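PDB 4WU0: similar to yteR (Bacilus subtilis) from Clostridium acetobutylicum, which probably acts as an unsaturated rhamnogalacturonan hydrolase of glycoside hydrolase family 105, cleaving oligosaccharides left by pectin breakdown. Local coordinates for residues A[104-109]-A[115-120]; A[135-140]-A[157-162]; A[177-180]-A[186-189]; A[52-57]-A[80-85]; A[198-203]-A[267-272]. All coordinates share one frame; numbering follows the deposited sequence.

In the fold
All five contacts are buried, but at different depths of this single-chain six-hairpin glycosidase. The centre of contact 5 is about 8 Å from the centre of the chain, that of contact 3 about 21 Å. Contacts 2, 4 and 5 are helix pairs held by packing: all-apolar in contact 4, with a threonine hydroxyl in contact 2 and glycine backbone in contact 5. Contacts 1 and 3 involve loops, and contact 1 is the one whose two segments share a hydrogen bond. Helix 129-146 of contact 2 touches both contact 1, through Tyr139 on Ile106, and contact 4, through Phe138 on Gly80. Contacts 3 and 4 lie on opposite sides of the chain's centre.

Contact 1 of 5, residues A[104-109]-A[115-120]; sequences KQIDNH and NVFWHK
His109, just beyond the end of helix 93-108, reaches across to the loop 115-120 that follows. Its CG lies anti to the backbone N (chi1 -171°), which carries the ring toward the loop. From CB outward, CB and CG pass CD1 of Phe117, and His109 CD2 then comes 3.8 Å from Phe117 CB. The two rings meet obliquely, centroids 5.3 Å apart and planes at 70°. At the tip, NE2 donates to Trp118 O over 2.8 Å; the bond is nearly straight at 166°, and the oxygen lies close to the imidazole plane. On the other ring nitrogen, ND1 accepts from Gln105 NE2 at 3.2 Å, again near the ring plane, while Gln105 OE1 is held by Tyr67. Farther back on the helix, Ile106 CG2 rests 3.9 Å from Phe117 CZ, so the phenyl ring is touched by both Ile106 and His109. Behind the loop, Phe117 N bonds Gln158 OE1 on helix 152-166. With a donor at one nitrogen and an acceptor at the other, the buried imidazole has its rotation fixed; the pattern is consistent with a neutral ring protonated on NE2, tying the helix end to the loop backbone.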
# COMPACT_ATOMS: atom_id res chain seq x y z
N LYS A 104 -3.32 -11.86 16.81
CA LYS A 104 -3.01 -13.27 17.07
C LYS A 104 -2.39 -13.96 15.84
O LYS A 104 -1.61 -14.88 15.98
CB LYS A 104 -4.26 -14.01 17.57
CG LYS A 104 -4.07 -15.49 17.85
CD LYS A 104 -2.97 -15.72 18.85
CE LYS A 104 -2.86 -17.18 19.27
NZ LYS A 104 -1.55 -17.44 19.92
N GLN A 105 -2.71 -13.50 14.64
CA GLN A 105 -2.09 -14.08 13.44
C GLN A 105 -0.57 -13.91 13.45
O GLN A 105 0.17 -14.78 13.01
CB GLN A 105 -2.66 -13.43 12.18
CG GLN A 105 -2.19 -14.11 10.90
CD GLN A 105 -2.84 -13.55 9.65
OE1 GLN A 105 -4.04 -13.27 9.62
NE2 GLN A 105 -2.05 -13.42 8.59
N ILE A 106 -0.11 -12.78 13.95
CA ILE A 106 1.31 -12.47 13.98
C ILE A 106 2.08 -13.43 14.87
O ILE A 106 3.26 -13.69 14.62
CB ILE A 106 1.52 -10.98 14.36
CG1 ILE A 106 1.04 -10.13 13.19
CG2 ILE A 106 2.98 -10.68 14.66
CD1 ILE A 106 0.89 -8.63 13.51
N ASP A 107 1.42 -13.99 15.87
CA ASP A 107 2.07 -14.94 16.78
C ASP A 107 2.77 -16.09 16.06
O ASP A 107 3.91 -16.43 16.40
CB ASP A 107 1.06 -15.53 17.76
CG ASP A 107 0.55 -14.53 18.77
OD1 ASP A 107 1.03 -13.38 18.77
OD2 ASP A 107 -0.31 -14.89 19.59
N ASN A 108 2.10 -16.69 15.08
CA ASN A 108 2.62 -17.89 14.44
C ASN A 108 2.68 -17.79 12.92
O ASN A 108 2.94 -18.78 12.26
CB ASN A 108 1.76 -19.10 14.82
CG ASN A 108 1.79 -19.38 16.32
OD1 ASN A 108 2.85 -19.59 16.90
ND2 ASN A 108 0.62 -19.36 16.94
N HIS A 109 2.45 -16.60 12.37
CA HIS A 109 2.54 -16.43 10.93
C HIS A 109 3.93 -16.87 10.47
O HIS A 109 4.92 -16.50 11.09
CB HIS A 109 2.30 -14.97 10.54
CG HIS A 109 2.15 -14.75 9.07
ND1 HIS A 109 0.94 -14.47 8.49
CD2 HIS A 109 3.06 -14.75 8.07
CE1 HIS A 109 1.10 -14.33 7.18
NE2 HIS A 109 2.39 -14.49 6.90
N ASN A 115 13.54 -14.26 9.16
CA ASN A 115 12.45 -13.78 10.02
C ASN A 115 11.51 -12.77 9.40
O ASN A 115 10.86 -11.99 10.11
CB ASN A 115 13.00 -13.27 11.37
CG ASN A 115 13.11 -14.39 12.38
OD1 ASN A 115 12.15 -15.12 12.60
ND2 ASN A 115 14.30 -14.56 12.96
N VAL A 116 11.36 -12.82 8.08
CA VAL A 116 10.37 -12.00 7.38
C VAL A 116 9.11 -12.83 7.16
O VAL A 116 9.19 -14.00 6.80
CB VAL A 116 10.91 -11.50 6.03
CG1 VAL A 116 9.92 -10.61 5.34
CG2 VAL A 116 12.26 -10.78 6.23
N PHE A 117 7.95 -12.24 7.40
CA PHE A 117 6.69 -12.94 7.13
C PHE A 117 6.63 -13.46 5.68
O PHE A 117 6.86 -12.70 4.72
CB PHE A 117 5.50 -11.99 7.31
CG PHE A 117 5.33 -11.43 8.71
CD1 PHE A 117 5.37 -12.25 9.83
CD2 PHE A 117 5.06 -10.08 8.88
CE1 PHE A 117 5.18 -11.71 11.10
CE2 PHE A 117 4.85 -9.54 10.13
CZ PHE A 117 4.92 -10.36 11.25
N TRP A 118 6.28 -14.72 5.51
CA TRP A 118 5.84 -15.21 4.22
C TRP A 118 4.62 -14.39 3.76
O TRP A 118 3.76 -14.02 4.55
CB TRP A 118 5.35 -16.65 4.31
CG TRP A 118 6.38 -17.69 4.58
CD1 TRP A 118 7.72 -17.51 4.76
CD2 TRP A 118 6.14 -19.09 4.68
NE1 TRP A 118 8.34 -18.72 4.97
CE2 TRP A 118 7.38 -19.71 4.95
CE3 TRP A 118 4.99 -19.89 4.60
CZ2 TRP A 118 7.51 -21.09 5.10
CZ3 TRP A 118 5.12 -21.26 4.76
CH2 TRP A 118 6.37 -21.85 5.01
N HIS A 119 4.54 -14.14 2.47
CA HIS A 119 3.41 -13.40 1.93
C HIS A 119 2.06 -14.10 2.27
O HIS A 119 1.10 -13.45 2.73
CB HIS A 119 3.57 -13.21 0.44
CG HIS A 119 2.60 -12.22 -0.10
ND1 HIS A 119 2.59 -10.91 0.34
CD2 HIS A 119 1.57 -12.35 -0.97
CE1 HIS A 119 1.60 -10.27 -0.25
NE2 HIS A 119 0.96 -11.12 -1.04
N LYS A 120 1.99 -15.41 2.04
CA LYS A 120 0.83 -16.20 2.45
C LYS A 120 1.31 -17.62 2.72
O LYS A 120 2.36 -18.04 2.21
CB LYS A 120 -0.26 -16.29 1.38
CG LYS A 120 -0.77 -14.96 0.83
CD LYS A 120 -1.93 -15.17 -0.14
CE LYS A 120 -2.38 -13.85 -0.75
NZ LYS A 120 -3.51 -14.06 -1.67

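Contact 2 of 5, residues A[135-140]-A[157-162]; sequences GATFYA and HQFIIT
Ala136 and Thr137 of helix 129-146 receive the ring of Phe159 from helix 152-166, the next helix along the chain, in the helical barrel of this six-hairpin glycosidase. Ala136 comes first: its CB points at the partner helix and lies 3.8 Å from Phe159 CE2, approaching the ring obliquely. The CA atoms of Ala136 and Gln158, 7.3 Å apart, mark the nearest approach of the two backbones. Thr137 follows, with its hydroxyl oxygen at the ring's edge, close to the ring plane. That oxygen is hydrogen-bonded elsewhere, to Leu132 O, five residues back, and to Thr212 OG1; toward the ring it only packs. With OG1 beside its own backbone N (chi1 -57°), the threonine presents oxygen, rather than its methyl group, to the phenyl edge. Farther along, Tyr139 also points toward helix 152-166, packing on Asp154 and Ile155, and its OH bonds Glu151 OE1. Helix 199-215 adds Ala208, Leu209 and Thr212 around Phe159, so the ring lies between helices 129-146 and 199-215. Phe159 CG lies anti to its carbonyl carbon (chi1 -79°), and the far end of the ring comes nearer to helix 129-146 than its base does. At that end, Phe159 CZ sits 3.7 Å from Thr137 OG1.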
# COMPACT_ATOMS: atom_id res chain seq x y z
N GLY A 135 1.27 -6.02 6.29
CA GLY A 135 1.62 -6.77 7.48
C GLY A 135 2.49 -5.97 8.42
O GLY A 135 2.02 -5.50 9.43
N ALA A 136 3.76 -5.82 8.07
CA ALA A 136 4.70 -5.08 8.90
C ALA A 136 4.19 -3.69 9.27
O ALA A 136 4.33 -3.27 10.42
CB ALA A 136 6.03 -4.97 8.21
N THR A 137 3.59 -2.98 8.32
CA THR A 137 3.08 -1.64 8.58
C THR A 137 1.87 -1.64 9.53
O THR A 137 1.74 -0.76 10.39
CB THR A 137 2.77 -0.87 7.26
OG1 THR A 137 3.96 -0.83 6.47
CG2 THR A 137 2.30 0.55 7.50
N PHE A 138 0.96 -2.58 9.36
CA PHE A 138 -0.14 -2.72 10.30
C PHE A 138 0.42 -3.02 11.69
O PHE A 138 -0.02 -2.44 12.69
CB PHE A 138 -1.09 -3.84 9.91
CG PHE A 138 -1.90 -4.36 11.08
CD1 PHE A 138 -2.88 -3.57 11.66
CD2 PHE A 138 -1.65 -5.60 11.64
CE1 PHE A 138 -3.62 -4.04 12.76
CE2 PHE A 138 -2.39 -6.07 12.72
CZ PHE A 138 -3.38 -5.28 13.27
N TYR A 139 1.38 -3.95 11.74
CA TYR A 139 1.98 -4.36 13.00
C TYR A 139 2.59 -3.14 13.70
O TYR A 139 2.42 -2.94 14.89
CB TYR A 139 3.01 -5.48 12.74
CG TYR A 139 3.58 -6.17 13.94
CD1 TYR A 139 3.01 -6.04 15.20
CD2 TYR A 139 4.69 -7.00 13.81
CE1 TYR A 139 3.56 -6.68 16.28
CE2 TYR A 139 5.24 -7.63 14.89
CZ TYR A 139 4.67 -7.48 16.12
OH TYR A 139 5.24 -8.13 17.20
N ALA A 140 3.25 -2.26 12.94
CA ALA A 140 3.81 -1.04 13.52
C ALA A 140 2.73 -0.14 14.12
O ALA A 140 2.90 0.39 15.22
CB ALA A 140 4.62 -0.27 12.47
N HIS A 157 13.50 -4.76 11.09
CA HIS A 157 14.31 -5.83 10.50
C HIS A 157 13.67 -6.36 9.22
O HIS A 157 14.35 -6.65 8.22
CB HIS A 157 14.47 -6.96 11.52
CG HIS A 157 15.28 -8.11 11.03
ND1 HIS A 157 16.66 -8.08 10.93
CD2 HIS A 157 14.91 -9.35 10.63
CE1 HIS A 157 17.10 -9.25 10.50
NE2 HIS A 157 16.06 -10.04 10.31
N GLN A 158 12.34 -6.46 9.21
CA GLN A 158 11.67 -6.96 8.01
C GLN A 158 11.84 -6.01 6.82
O GLN A 158 12.07 -6.46 5.70
CB GLN A 158 10.20 -7.22 8.28
CG GLN A 158 10.04 -8.29 9.35
CD GLN A 158 8.74 -9.02 9.26
OE1 GLN A 158 8.30 -9.40 8.17
NE2 GLN A 158 8.11 -9.23 10.42
N PHE A 159 11.77 -4.71 7.06
CA PHE A 159 12.04 -3.75 6.00
C PHE A 159 13.47 -3.83 5.49
O PHE A 159 13.70 -3.73 4.29
CB PHE A 159 11.78 -2.31 6.47
CG PHE A 159 10.32 -1.95 6.46
CD1 PHE A 159 9.75 -1.46 5.32
CD2 PHE A 159 9.53 -2.16 7.57
CE1 PHE A 159 8.41 -1.14 5.28
CE2 PHE A 159 8.18 -1.85 7.55
CZ PHE A 159 7.62 -1.34 6.40
N ILE A 160 14.42 -3.98 6.41
CA ILE A 160 15.83 -3.99 6.06
C ILE A 160 16.20 -5.24 5.24
O ILE A 160 16.92 -5.15 4.27
CB ILE A 160 16.69 -3.87 7.32
CG1 ILE A 160 16.56 -2.46 7.88
CG2 ILE A 160 18.15 -4.19 7.05
CD1 ILE A 160 17.05 -2.27 9.31
N ILE A 161 15.70 -6.38 5.67
CA ILE A 161 15.97 -7.64 4.96
C ILE A 161 15.29 -7.62 3.59
O ILE A 161 15.83 -8.13 2.62
CB ILE A 161 15.49 -8.84 5.79
CG1 ILE A 161 16.31 -8.97 7.07
CG2 ILE A 161 15.56 -10.14 4.98
CD1 ILE A 161 17.78 -9.18 6.87
N THR A 162 14.09 -7.05 3.53
CA THR A 162 13.40 -6.97 2.25
C THR A 162 14.21 -6.15 1.26
O THR A 162 14.39 -6.53 0.11
CB THR A 162 11.98 -6.42 2.43
OG1 THR A 162 11.23 -7.34 3.22
CG2 THR A 162 11.29 -6.21 1.09

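Contact 3 of 5, residues A[177-180]-A[186-189]; sequences AYDE and WSNS
The indole of Trp186 packs against strand 177-179, the partner of strand 126-128 in a two-stranded antiparallel sheet, and brings the following loop back over it. The six-membered half of the indole does the touching. Trp186 CH2 lies 3.7 Å from Ala177 CB, and the same carbon is 3.8 Å from Asp179 N. Neighbouring CZ3 passes the carbonyl group of Ala177, its distance to Ala177 O being 3.8 Å. Tyr178 C stands at the indole edge, near its plane, whereas Ala177 CB and Asp179 N approach obliquely. The first bond of the Trp186 side chain does not aim at the strand, yet with CG set between its own backbone N and carbonyl carbon (chi1 55°) the far end of the indole comes nearer. Ser187 CB sits over the rim of one indole face. Asp179 and Ser187 make a second direct touch, where the backbones come closest, with CA atoms 6.3 Å apart. In the next shell, Asp179 OD1 bonds Ser181 OG and OD2 accepts from the backbone N atoms of Thr183 and Glu184, tying the turn to the strand; the bond from Ser187 OG to Glu184 O is internal to the loop. Farther out, Gln126 and Leu322 pack against the indole, and Tyr178, pointing away, packs on helix 152-166. Between the two polar side chains the contact is carbon on carbon, Asp179 CB lying 3.9 Å from Ser187 CB.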
# COMPACT_ATOMS: atom_id res chain seq x y z
N ALA A 177 8.78 -9.50 -6.14
CA ALA A 177 8.82 -10.63 -5.22
C ALA A 177 10.12 -11.40 -5.27
O ALA A 177 10.90 -11.31 -6.23
CB ALA A 177 7.66 -11.58 -5.51
N TYR A 178 10.30 -12.21 -4.22
CA TYR A 178 11.51 -12.97 -3.94
C TYR A 178 11.07 -14.33 -3.39
O TYR A 178 10.23 -14.38 -2.50
CB TYR A 178 12.33 -12.22 -2.89
CG TYR A 178 13.47 -12.97 -2.25
CD1 TYR A 178 14.55 -13.41 -3.00
CD2 TYR A 178 13.48 -13.22 -0.89
CE1 TYR A 178 15.60 -14.10 -2.41
CE2 TYR A 178 14.53 -13.89 -0.28
CZ TYR A 178 15.59 -14.32 -1.05
OH TYR A 178 16.63 -14.99 -0.44
N ASP A 179 11.64 -15.41 -3.91
CA ASP A 179 11.43 -16.75 -3.38
C ASP A 179 12.75 -17.25 -2.81
O ASP A 179 13.66 -17.62 -3.54
CB ASP A 179 10.97 -17.72 -4.47
CG ASP A 179 10.66 -19.10 -3.93
OD1 ASP A 179 10.85 -19.34 -2.73
OD2 ASP A 179 10.23 -19.96 -4.72
N GLU A 180 12.85 -17.26 -1.49
CA GLU A 180 14.07 -17.67 -0.80
C GLU A 180 14.48 -19.09 -1.19
O GLU A 180 15.67 -19.43 -1.19
CB GLU A 180 13.80 -17.58 0.70
CG GLU A 180 14.83 -18.11 1.60
CD GLU A 180 14.55 -17.69 3.01
OE1 GLU A 180 13.86 -18.44 3.74
OE2 GLU A 180 14.98 -16.58 3.34
N TRP A 186 8.82 -18.51 -11.67
CA TRP A 186 9.02 -17.09 -11.92
C TRP A 186 10.30 -16.55 -11.29
O TRP A 186 10.70 -15.42 -11.58
CB TRP A 186 7.83 -16.26 -11.45
CG TRP A 186 7.44 -16.43 -10.00
CD1 TRP A 186 6.40 -17.18 -9.54
CD2 TRP A 186 8.06 -15.84 -8.83
NE1 TRP A 186 6.32 -17.07 -8.17
CE2 TRP A 186 7.32 -16.26 -7.71
CE3 TRP A 186 9.15 -14.98 -8.64
CZ2 TRP A 186 7.65 -15.88 -6.41
CZ3 TRP A 186 9.47 -14.60 -7.35
CH2 TRP A 186 8.73 -15.04 -6.25
N SER A 187 10.93 -17.34 -10.42
CA SER A 187 12.04 -16.85 -9.61
C SER A 187 13.36 -17.11 -10.31
O SER A 187 13.57 -18.18 -10.89
CB SER A 187 12.03 -17.45 -8.21
OG SER A 187 12.48 -18.79 -8.19
N ASN A 188 14.23 -16.11 -10.27
CA ASN A 188 15.53 -16.16 -10.92
C ASN A 188 16.40 -17.19 -10.22
O ASN A 188 16.46 -17.24 -8.99
CB ASN A 188 16.16 -14.77 -10.88
CG ASN A 188 17.49 -14.70 -11.60
OD1 ASN A 188 18.51 -15.07 -11.05
ND2 ASN A 188 17.48 -14.18 -12.83
N SER A 189 17.06 -18.03 -11.02
CA SER A 189 17.84 -19.13 -10.44
C SER A 189 19.00 -18.62 -9.57
O SER A 189 19.42 -19.30 -8.64
CB SER A 189 18.37 -20.08 -11.53
OG SER A 189 19.45 -19.49 -12.21

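Contact 4 of 5, residues A[52-57]-A[80-85]; sequences KTMDTF and GKILIT
Met54 of helix 44-54 points into the first turns of helix 80-90 and meets Ile82 and Leu83, an all-apolar junction between two helices of the six-hairpin barrel. The methionine crosses both partners at a slant, its thioether end meeting their methyl groups. Its SD lies 4.0 Å from Ile82 CG2. One atom farther, CE is 4.1 Å from the same Ile82 methyl and also meets Leu83, so the terminal methyl group touches both residues. Bends at chi2 (-55°) and again at chi3 (-64°) turn that CE methyl aside, between Ile82 and Leu83. Ile82 comes from its helix pointing toward Met54 and offers CG2, its short branch. Leu83 starts out less directly, but its end swings nearer and a methyl makes the touch. The backbones stay well apart, with 8.4 Å between the CA atoms of Met54 and Leu83, and the side chains fill the interval. Leu31 of helix 25-41 and Trp23 also pack on Met54, while Leu83 reaches Tyr95, Ala98 and Leu99 of helix 93-108. Leu83 thus links the junction to a further helix, and its CD2 lies 3.8 Å from Met54 CE.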
# COMPACT_ATOMS: atom_id res chain seq x y z
N LYS A 52 -20.34 2.11 8.67
CA LYS A 52 -21.32 1.27 7.98
C LYS A 52 -20.63 0.22 7.12
O LYS A 52 -21.05 -0.93 7.10
CB LYS A 52 -22.27 2.13 7.14
CG LYS A 52 -23.02 1.37 6.05
CD LYS A 52 -23.93 2.28 5.23
CE LYS A 52 -23.16 3.25 4.35
NZ LYS A 52 -22.63 2.58 3.14
N THR A 53 -19.56 0.62 6.44
CA THR A 53 -18.80 -0.31 5.60
C THR A 53 -18.21 -1.44 6.48
O THR A 53 -18.35 -2.64 6.17
CB THR A 53 -17.68 0.42 4.83
OG1 THR A 53 -18.27 1.40 3.97
CG2 THR A 53 -16.84 -0.57 4.00
N MET A 54 -17.60 -1.07 7.59
CA MET A 54 -16.95 -2.09 8.42
C MET A 54 -17.94 -2.94 9.19
O MET A 54 -17.58 -4.02 9.63
CB MET A 54 -15.93 -1.46 9.36
CG MET A 54 -14.73 -0.86 8.64
SD MET A 54 -13.87 -1.98 7.54
CE MET A 54 -13.28 -3.14 8.72
N ASP A 55 -19.18 -2.48 9.32
CA ASP A 55 -20.22 -3.29 9.96
C ASP A 55 -20.50 -4.58 9.21
O ASP A 55 -21.02 -5.55 9.78
CB ASP A 55 -21.51 -2.49 10.14
CG ASP A 55 -21.49 -1.60 11.39
OD1 ASP A 55 -20.69 -1.85 12.33
OD2 ASP A 55 -22.30 -0.66 11.46
N THR A 56 -20.18 -4.62 7.92
CA THR A 56 -20.26 -5.87 7.16
C THR A 56 -19.35 -6.93 7.76
O THR A 56 -19.70 -8.12 7.76
CB THR A 56 -19.83 -5.64 5.69
OG1 THR A 56 -20.88 -4.97 5.00
CG2 THR A 56 -19.56 -6.97 4.98
N PHE A 57 -18.19 -6.49 8.23
CA PHE A 57 -17.12 -7.42 8.61
C PHE A 57 -17.05 -7.68 10.10
O PHE A 57 -16.72 -8.78 10.51
CB PHE A 57 -15.77 -6.87 8.15
CG PHE A 57 -15.69 -6.66 6.67
CD1 PHE A 57 -15.71 -7.74 5.81
CD2 PHE A 57 -15.61 -5.38 6.14
CE1 PHE A 57 -15.67 -7.56 4.42
CE2 PHE A 57 -15.55 -5.18 4.75
CZ PHE A 57 -15.57 -6.27 3.90
N GLY A 80 -6.81 -4.07 9.59
CA GLY A 80 -6.63 -3.70 10.96
C GLY A 80 -6.31 -2.22 11.16
O GLY A 80 -6.57 -1.64 12.21
N LYS A 81 -5.70 -1.58 10.16
CA LYS A 81 -5.37 -0.17 10.28
C LYS A 81 -6.63 0.68 10.45
O LYS A 81 -6.68 1.51 11.35
CB LYS A 81 -4.58 0.30 9.08
CG LYS A 81 -3.28 -0.44 8.88
CD LYS A 81 -2.73 -0.14 7.52
CE LYS A 81 -1.42 -0.84 7.25
NZ LYS A 81 -0.94 -0.50 5.87
N ILE A 82 -7.64 0.49 9.59
CA ILE A 82 -8.88 1.24 9.81
C ILE A 82 -9.53 0.88 11.14
O ILE A 82 -10.19 1.73 11.75
CB ILE A 82 -9.86 1.13 8.61
CG1 ILE A 82 -10.98 2.18 8.73
CG2 ILE A 82 -10.41 -0.25 8.45
CD1 ILE A 82 -10.54 3.64 8.50
N LEU A 83 -9.39 -0.36 11.60
CA LEU A 83 -9.94 -0.74 12.90
C LEU A 83 -9.29 0.04 14.05
O LEU A 83 -9.97 0.40 15.01
CB LEU A 83 -9.82 -2.24 13.14
CG LEU A 83 -10.63 -3.15 12.22
CD1 LEU A 83 -10.34 -4.62 12.56
CD2 LEU A 83 -12.11 -2.87 12.35
N ILE A 84 -7.98 0.31 13.96
CA ILE A 84 -7.32 1.16 14.94
C ILE A 84 -7.95 2.53 14.95
O ILE A 84 -8.25 3.09 16.02
CB ILE A 84 -5.80 1.23 14.71
CG1 ILE A 84 -5.19 -0.15 14.92
CG2 ILE A 84 -5.13 2.23 15.66
CD1 ILE A 84 -3.74 -0.28 14.49
N THR A 85 -8.16 3.09 13.76
CA THR A 85 -8.75 4.41 13.63
C THR A 85 -10.15 4.43 14.24
O THR A 85 -10.50 5.34 14.99
CB THR A 85 -8.76 4.79 12.16
OG1 THR A 85 -7.40 4.89 11.71
CG2 THR A 85 -9.50 6.11 11.92

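Contact 5 of 5, residues A[198-203]-A[267-272]; sequences WGRAMG and SSMIVY
Met269 of helix 264-279 lies over Gly203 of helix 199-215, where two helices of the six-hairpin barrel run side by side near the centre of the chain. The short helical segments point the same way, 27° from parallel, and their axes approach to 8.1 Å. Met269 has the most surface buried here. Its CB lies 3.6 Å from Gly203 CA, and the chain then runs extended past CG (chi2 -179°), passing along the neighbouring helix. SD comes to 3.5 Å from Gly203 C. Gly203 has no side chain, and the thioether lies directly on its backbone, with the CA atoms of Gly203 and Met269 4.8 Å apart. Ile270, next in sequence, adds CG1 at 4.4 Å from Gly203 CA, a looser touch that gives the glycine a second neighbour. Around this core, Trp204 and Met207 of helix 199-215 and Pro350 of helix 345-360 also pack on Met269. Arg200, one turn before Gly203, lends its aliphatic portion to the contact, and its chain crosses that of Met269 at a slant. The charged end lies elsewhere: NH2 bonds Cys317 O and Ser265 OG, Trp198 CZ2 sits over the rim of one guanidinium face, and NH1 lies at the indole edge. The polar group is thus anchored while the methylenes lie against the methionine. Its tip methyl, Met269 CE, ends 3.7 Å from Arg200 CD.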
# COMPACT_ATOMS: atom_id res chain seq x y z
N TRP A 198 7.40 -3.72 -10.77
CA TRP A 198 5.99 -3.39 -10.91
C TRP A 198 5.68 -2.13 -10.14
O TRP A 198 6.05 -2.01 -8.97
CB TRP A 198 5.15 -4.56 -10.39
CG TRP A 198 3.67 -4.37 -10.53
CD1 TRP A 198 3.01 -3.76 -11.55
CD2 TRP A 198 2.67 -4.77 -9.59
NE1 TRP A 198 1.66 -3.77 -11.31
CE2 TRP A 198 1.43 -4.39 -10.11
CE3 TRP A 198 2.71 -5.43 -8.36
CZ2 TRP A 198 0.23 -4.64 -9.44
CZ3 TRP A 198 1.53 -5.67 -7.70
CH2 TRP A 198 0.31 -5.28 -8.25
N GLY A 199 5.02 -1.19 -10.79
CA GLY A 199 4.70 0.10 -10.20
C GLY A 199 4.03 0.01 -8.84
O GLY A 199 4.47 0.62 -7.86
N ARG A 200 2.93 -0.74 -8.77
CA ARG A 200 2.20 -0.78 -7.51
C ARG A 200 3.01 -1.44 -6.39
O ARG A 200 2.91 -1.02 -5.24
CB ARG A 200 0.84 -1.46 -7.68
CG ARG A 200 0.13 -1.63 -6.33
CD ARG A 200 -1.38 -1.72 -6.37
NE ARG A 200 -1.90 -2.97 -6.93
CZ ARG A 200 -2.67 -3.06 -8.01
NH1 ARG A 200 -3.13 -4.25 -8.38
NH2 ARG A 200 -3.05 -1.99 -8.69
N ALA A 201 3.83 -2.41 -6.72
CA ALA A 201 4.67 -3.05 -5.71
C ALA A 201 5.65 -2.07 -5.10
O ALA A 201 5.81 -2.01 -3.86
CB ALA A 201 5.37 -4.22 -6.28
N MET A 202 6.33 -1.28 -5.93
CA MET A 202 7.16 -0.22 -5.38
C MET A 202 6.33 0.77 -4.58
O MET A 202 6.77 1.25 -3.56
CB MET A 202 7.93 0.52 -6.46
CG MET A 202 9.19 -0.18 -6.92
SD MET A 202 10.46 -0.33 -5.64
CE MET A 202 10.94 1.38 -5.32
N GLY A 203 5.13 1.09 -5.05
CA GLY A 203 4.23 1.96 -4.31
C GLY A 203 3.93 1.43 -2.91
O GLY A 203 3.97 2.17 -1.94
N SER A 267 1.35 5.10 -9.29
CA SER A 267 1.69 6.51 -9.37
C SER A 267 1.16 7.27 -8.17
O SER A 267 1.87 8.11 -7.61
CB SER A 267 1.14 7.13 -10.67
OG SER A 267 1.81 6.60 -11.80
N SER A 268 -0.07 7.00 -7.76
CA SER A 268 -0.66 7.69 -6.61
C SER A 268 0.08 7.38 -5.32
O SER A 268 0.28 8.25 -4.46
CB SER A 268 -2.14 7.33 -6.47
OG SER A 268 -2.93 7.87 -7.53
N MET A 269 0.46 6.11 -5.17
CA MET A 269 1.18 5.66 -3.98
C MET A 269 2.53 6.35 -3.90
O MET A 269 2.95 6.78 -2.81
CB MET A 269 1.41 4.16 -4.05
CG MET A 269 0.19 3.35 -3.87
SD MET A 269 0.56 1.59 -3.92
CE MET A 269 -1.10 0.96 -3.84
N ILE A 270 3.18 6.49 -5.04
CA ILE A 270 4.50 7.13 -5.09
C ILE A 270 4.36 8.60 -4.74
O ILE A 270 5.17 9.15 -3.99
CB ILE A 270 5.15 6.94 -6.48
CG1 ILE A 270 5.45 5.46 -6.68
CG2 ILE A 270 6.41 7.78 -6.63
CD1 ILE A 270 5.74 5.04 -8.10
N VAL A 271 3.35 9.27 -5.30
CA VAL A 271 3.14 10.69 -5.00
C VAL A 271 2.83 10.90 -3.52
O VAL A 271 3.33 11.84 -2.90
CB VAL A 271 2.02 11.26 -5.89
CG1 VAL A 271 1.62 12.68 -5.44
CG2 VAL A 271 2.50 11.27 -7.34
N TYR A 272 2.02 10.04 -2.94
CA TYR A 272 1.73 10.09 -1.51
C TYR A 272 3.01 10.00 -0.70
O TYR A 272 3.21 10.78 0.22
CB TYR A 272 0.80 8.94 -1.15
CG TYR A 272 0.67 8.67 0.33
CD1 TYR A 272 -0.13 9.47 1.14
CD2 TYR A 272 1.37 7.64 0.93
CE1 TYR A 272 -0.26 9.21 2.49
CE2 TYR A 272 1.24 7.37 2.27
CZ TYR A 272 0.42 8.14 3.05
OH TYR A 272 0.29 7.84 4.38